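Local atomic coordinates of fructose 1-phosphate kinase (Staphylococcus aureus, PDB entry 2JG5), a protein that probably phosphorylates fructose 1-phosphate to fructose 1,6-bisphosphate with ATP, as a member of the pfkB family of carbohydrate kinases. Residues V5-S10 against E114-Q119; G133-S138 against D142-I147. All coordinates share one frame; numbering follows the deposited sequence.

Interaction 1. Residues V5-S10 against E114-Q119; sequences VTFNPS and EQLLQQ
L116, on helix 110-120, reaches V5 in strand 2-6 and F7 just beyond its C-terminal end. This is helix-on-sheet packing in the ribokinase-like alpha/beta fold of the pfkB family. Strand 2-6 is the central member of the seven-stranded parallel sheet, and the helix lies along one face of it.

Every direct contact between the two segments is apolar. One methyl of the leucine, CD2, serves both partners: it sits 4.0 Å from CG1 of V5 and 3.8 Å from CE2 of F7. The nearest CA atoms, those of V5 and L116, are 9.1 Å apart, so side chains alone span the gap, and no hydrogen bond crosses it. L116 has its CG anti to the backbone N (chi1 170°), which extends the isobutyl group from the helix toward the strand. The ring of F7 starts from beyond the end of the strand and swings back, with CG anti to the carbonyl carbon (chi1 -58°). Only about 97 Å² is buried, counting both sides, but all three touching residues are buried.

Polar bonds belong to the surroundings. Backbone bonds link V5 with I130 and T6 with L56 in the sheet, and on the helix side Q119 NE2 bonds to N79 O. Apolar neighbours complete the layer: V129 and V131 touch V5, while I81 touches L116.

The two side chains F7 and L116 run nearly perpendicular to each other. The leucine methyl meets the ring at its rim, close to the ring plane, with F7 CD2 and L116 CD2 4.1 Å apart.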
# COMPACT_ATOMS: atom_id res chain seq x y z
N VAL A 5 10.54 -3.08 20.69
CA VAL A 5 9.45 -3.99 20.35
C VAL A 5 8.30 -3.14 19.78
O VAL A 5 7.85 -2.20 20.41
CB VAL A 5 9.00 -4.83 21.57
CG1 VAL A 5 7.92 -5.85 21.18
CG2 VAL A 5 10.20 -5.55 22.23
N THR A 6 7.89 -3.47 18.55
CA THR A 6 6.75 -2.85 17.89
C THR A 6 5.80 -4.01 17.50
O THR A 6 6.10 -4.80 16.62
CB THR A 6 7.17 -2.03 16.61
OG1 THR A 6 8.14 -1.03 16.96
CG2 THR A 6 5.99 -1.33 15.99
N PHE A 7 4.67 -4.10 18.20
CA PHE A 7 3.66 -5.12 17.93
C PHE A 7 2.97 -4.99 16.58
O PHE A 7 2.64 -5.99 15.95
CB PHE A 7 2.58 -5.08 19.01
CG PHE A 7 3.09 -5.28 20.39
CD1 PHE A 7 2.69 -4.43 21.41
CD2 PHE A 7 3.94 -6.34 20.69
CE1 PHE A 7 3.15 -4.61 22.70
CE2 PHE A 7 4.40 -6.54 21.97
CZ PHE A 7 4.00 -5.67 22.99
N ASN A 8 2.73 -3.75 16.16
CA ASN A 8 1.96 -3.47 14.97
C ASN A 8 2.67 -2.44 14.06
O ASN A 8 2.13 -1.37 13.77
CB ASN A 8 0.55 -2.99 15.38
CG ASN A 8 -0.42 -2.92 14.21
OD1 ASN A 8 -0.15 -3.45 13.13
ND2 ASN A 8 -1.55 -2.27 14.42
N PRO A 9 3.90 -2.75 13.60
CA PRO A 9 4.63 -1.80 12.76
C PRO A 9 3.88 -1.45 11.47
O PRO A 9 2.94 -2.15 11.06
CB PRO A 9 5.91 -2.56 12.42
CG PRO A 9 5.57 -4.00 12.63
CD PRO A 9 4.67 -3.99 13.81
N SER A 10 4.31 -0.38 10.81
CA SER A 10 3.56 0.09 9.67
C SER A 10 4.42 0.54 8.53
O SER A 10 5.55 0.99 8.72
CB SER A 10 2.66 1.25 10.08
OG SER A 10 3.42 2.25 10.72
N GLU A 114 4.12 -16.04 21.29
CA GLU A 114 5.00 -16.90 22.08
C GLU A 114 6.45 -16.86 21.58
O GLU A 114 7.38 -16.79 22.39
CB GLU A 114 4.47 -18.34 22.10
CG GLU A 114 3.29 -18.54 23.03
CD GLU A 114 2.37 -19.69 22.64
OE1 GLU A 114 2.82 -20.66 21.98
OE2 GLU A 114 1.17 -19.64 23.04
N GLN A 115 6.62 -16.88 20.26
CA GLN A 115 7.93 -16.67 19.62
C GLN A 115 8.61 -15.36 20.04
O GLN A 115 9.83 -15.33 20.24
CB GLN A 115 7.80 -16.67 18.10
CG GLN A 115 7.56 -18.01 17.45
CD GLN A 115 7.45 -17.91 15.94
OE1 GLN A 115 8.33 -17.35 15.27
NE2 GLN A 115 6.37 -18.45 15.39
N LEU A 116 7.83 -14.28 20.15
CA LEU A 116 8.35 -12.99 20.60
C LEU A 116 8.86 -13.06 22.03
O LEU A 116 9.95 -12.59 22.32
CB LEU A 116 7.29 -11.89 20.48
CG LEU A 116 7.62 -10.54 21.14
CD1 LEU A 116 8.91 -9.97 20.55
CD2 LEU A 116 6.47 -9.54 20.99
N LEU A 117 8.04 -13.63 22.92
CA LEU A 117 8.42 -13.86 24.30
C LEU A 117 9.68 -14.72 24.44
O LEU A 117 10.47 -14.52 25.37
CB LEU A 117 7.28 -14.54 25.06
CG LEU A 117 5.94 -13.84 25.21
CD1 LEU A 117 5.02 -14.69 26.09
CD2 LEU A 117 6.10 -12.41 25.78
N GLN A 118 9.85 -15.68 23.53
CA GLN A 118 11.03 -16.55 23.56
C GLN A 118 12.29 -15.73 23.29
O GLN A 118 13.35 -16.05 23.82
CB GLN A 118 10.91 -17.71 22.56
CG GLN A 118 12.13 -18.67 22.53
CD GLN A 118 12.25 -19.55 23.77
OE1 GLN A 118 11.27 -19.81 24.46
NE2 GLN A 118 13.47 -20.01 24.05
N GLN A 119 12.16 -14.67 22.49
CA GLN A 119 13.26 -13.76 22.23
C GLN A 119 13.60 -12.92 23.45
O GLN A 119 14.77 -12.65 23.72
CB GLN A 119 12.95 -12.84 21.06
CG GLN A 119 12.85 -13.54 19.74
CD GLN A 119 12.58 -12.58 18.61
OE1 GLN A 119 11.86 -11.59 18.78
NE2 GLN A 119 13.18 -12.85 17.45

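Interaction 2. Residues G133-S138 against D142-I147; sequences GSVPSS and DAYAQI
Y144 reaches G133 and V135 because its chi1 of -90° and chi2 of -93° carry the phenol out from the start of helix 143-154 to the end of strand 128-132. V135 is turned to receive it: CG1 stands anti to the backbone N, leaving CG2 beside that N and against the ring. The contact lies within a beta-alpha-beta crossover, in which strand 128-132 passes through this loop and the helix to the neighbouring parallel strand 157-161.

One hydrogen bond crosses the contact. The tyrosine donates from OH to G133 O at 2.8 Å, meeting a lone pair in the carbonyl plane with a C=O...donor angle of 121°. G133 N is also close to Y144 OH, but the angle is too poor for it to count as a second bond. G133 itself adopts a backbone conformation favoured by glycine.

Apolar contact runs alongside. V135 CG2 lies at the ring edge, 3.7 Å from Y144 CE2, and V135 CG1 approaches A143 CB at 4.4 Å. L166, V170 and V131 also touch the tyrosine.

D142 occupies the N-cap position, yet its side chain makes no capping bond. Its OD2 accepts from Q146 NE2 at 2.7 Å on the syn side, somewhat tilted from both the carboxylate and the amide planes, across the first turn.

The phenol is thus amphipathic in use: its hydroxyl satisfies a main-chain carbonyl just past the strand end, while its carbon edge packs on V135. Both contacts are consistent with holding the ring edge towards the loop, with the neighbouring apolar side chains sharing in its placement.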
# COMPACT_ATOMS: atom_id res chain seq x y z
N GLY A 133 4.00 1.14 22.02
CA GLY A 133 2.90 1.08 21.08
C GLY A 133 1.58 0.57 21.64
O GLY A 133 1.50 0.07 22.78
N SER A 134 0.55 0.72 20.81
CA SER A 134 -0.75 0.16 21.11
C SER A 134 -0.70 -1.34 20.89
O SER A 134 0.04 -1.82 20.02
CB SER A 134 -1.83 0.80 20.23
OG SER A 134 -1.95 2.20 20.51
N VAL A 135 -1.46 -2.07 21.68
CA VAL A 135 -1.52 -3.51 21.57
C VAL A 135 -2.61 -3.93 20.57
O VAL A 135 -3.78 -3.64 20.78
CB VAL A 135 -1.79 -4.14 22.95
CG1 VAL A 135 -1.98 -5.64 22.85
CG2 VAL A 135 -0.65 -3.80 23.92
N PRO A 136 -2.21 -4.61 19.47
CA PRO A 136 -3.17 -5.17 18.51
C PRO A 136 -4.12 -6.17 19.15
O PRO A 136 -3.75 -6.89 20.10
CB PRO A 136 -2.27 -5.88 17.47
CG PRO A 136 -0.95 -6.01 18.12
CD PRO A 136 -0.82 -4.90 19.09
N SER A 137 -5.35 -6.20 18.64
CA SER A 137 -6.44 -6.98 19.24
C SER A 137 -6.17 -8.47 19.30
O SER A 137 -6.69 -9.15 20.18
CB SER A 137 -7.72 -6.75 18.44
OG SER A 137 -7.50 -6.96 17.06
N SER A 138 -5.35 -8.97 18.37
CA SER A 138 -5.07 -10.40 18.25
C SER A 138 -3.99 -10.93 19.21
O SER A 138 -3.83 -12.14 19.35
CB SER A 138 -4.73 -10.77 16.80
OG SER A 138 -3.59 -10.06 16.34
N ASP A 142 -2.70 -8.19 27.94
CA ASP A 142 -1.67 -8.01 28.96
C ASP A 142 -0.27 -8.27 28.41
O ASP A 142 0.63 -8.65 29.16
CB ASP A 142 -1.96 -8.88 30.19
CG ASP A 142 -1.64 -10.37 29.97
OD1 ASP A 142 -1.49 -11.08 30.99
OD2 ASP A 142 -1.55 -10.84 28.81
N ALA A 143 -0.09 -8.06 27.10
CA ALA A 143 1.18 -8.30 26.41
C ALA A 143 2.37 -7.54 27.02
O ALA A 143 3.48 -8.08 27.07
CB ALA A 143 1.05 -7.98 24.95
N TYR A 144 2.14 -6.31 27.47
CA TYR A 144 3.19 -5.53 28.13
C TYR A 144 3.70 -6.25 29.38
O TYR A 144 4.92 -6.38 29.57
CB TYR A 144 2.72 -4.11 28.47
CG TYR A 144 2.98 -3.12 27.35
CD1 TYR A 144 4.15 -2.36 27.33
CD2 TYR A 144 2.07 -2.97 26.30
CE1 TYR A 144 4.41 -1.47 26.30
CE2 TYR A 144 2.33 -2.08 25.26
CZ TYR A 144 3.51 -1.34 25.27
OH TYR A 144 3.78 -0.46 24.26
N ALA A 145 2.77 -6.73 30.19
CA ALA A 145 3.08 -7.42 31.43
C ALA A 145 3.80 -8.74 31.19
O ALA A 145 4.66 -9.13 31.98
CB ALA A 145 1.81 -7.66 32.24
N GLN A 146 3.41 -9.44 30.13
CA GLN A 146 3.99 -10.73 29.78
C GLN A 146 5.46 -10.58 29.36
O GLN A 146 6.29 -11.45 29.61
CB GLN A 146 3.19 -11.41 28.67
CG GLN A 146 1.75 -11.82 29.06
CD GLN A 146 1.17 -12.89 28.13
OE1 GLN A 146 1.92 -13.62 27.46
NE2 GLN A 146 -0.15 -12.99 28.07
N ILE A 147 5.76 -9.44 28.73
CA ILE A 147 7.13 -9.09 28.40
C ILE A 147 7.84 -8.67 29.70
O ILE A 147 8.89 -9.23 30.06
CB ILE A 147 7.18 -8.01 27.28
CG1 ILE A 147 6.91 -8.67 25.92
CG2 ILE A 147 8.51 -7.26 27.28
CD1 ILE A 147 6.30 -7.74 24.88

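From the N terminus, segment 5-10 begins within strand 2-6 and continues past its end, and interaction 1 closes a loop of 103 residues when the chain returns as helix 110-120. That loop holds the four-stranded mixed sheet and three further strands of the parallel sheet. The chain then enters strand 128-132, and interaction 2 closes a short loop between strand 128-132 and helix 143-154, with just three residues between its segments. The two loops follow in series, neither nesting nor crossing. Their centres are about 9 Å apart, and F7 joins them: its CB packs on P136 CD at 3.4 Å, and its CZ on I147 CD1 at 3.6 Å. Central strand, two helices and connecting loop are thereby tied together.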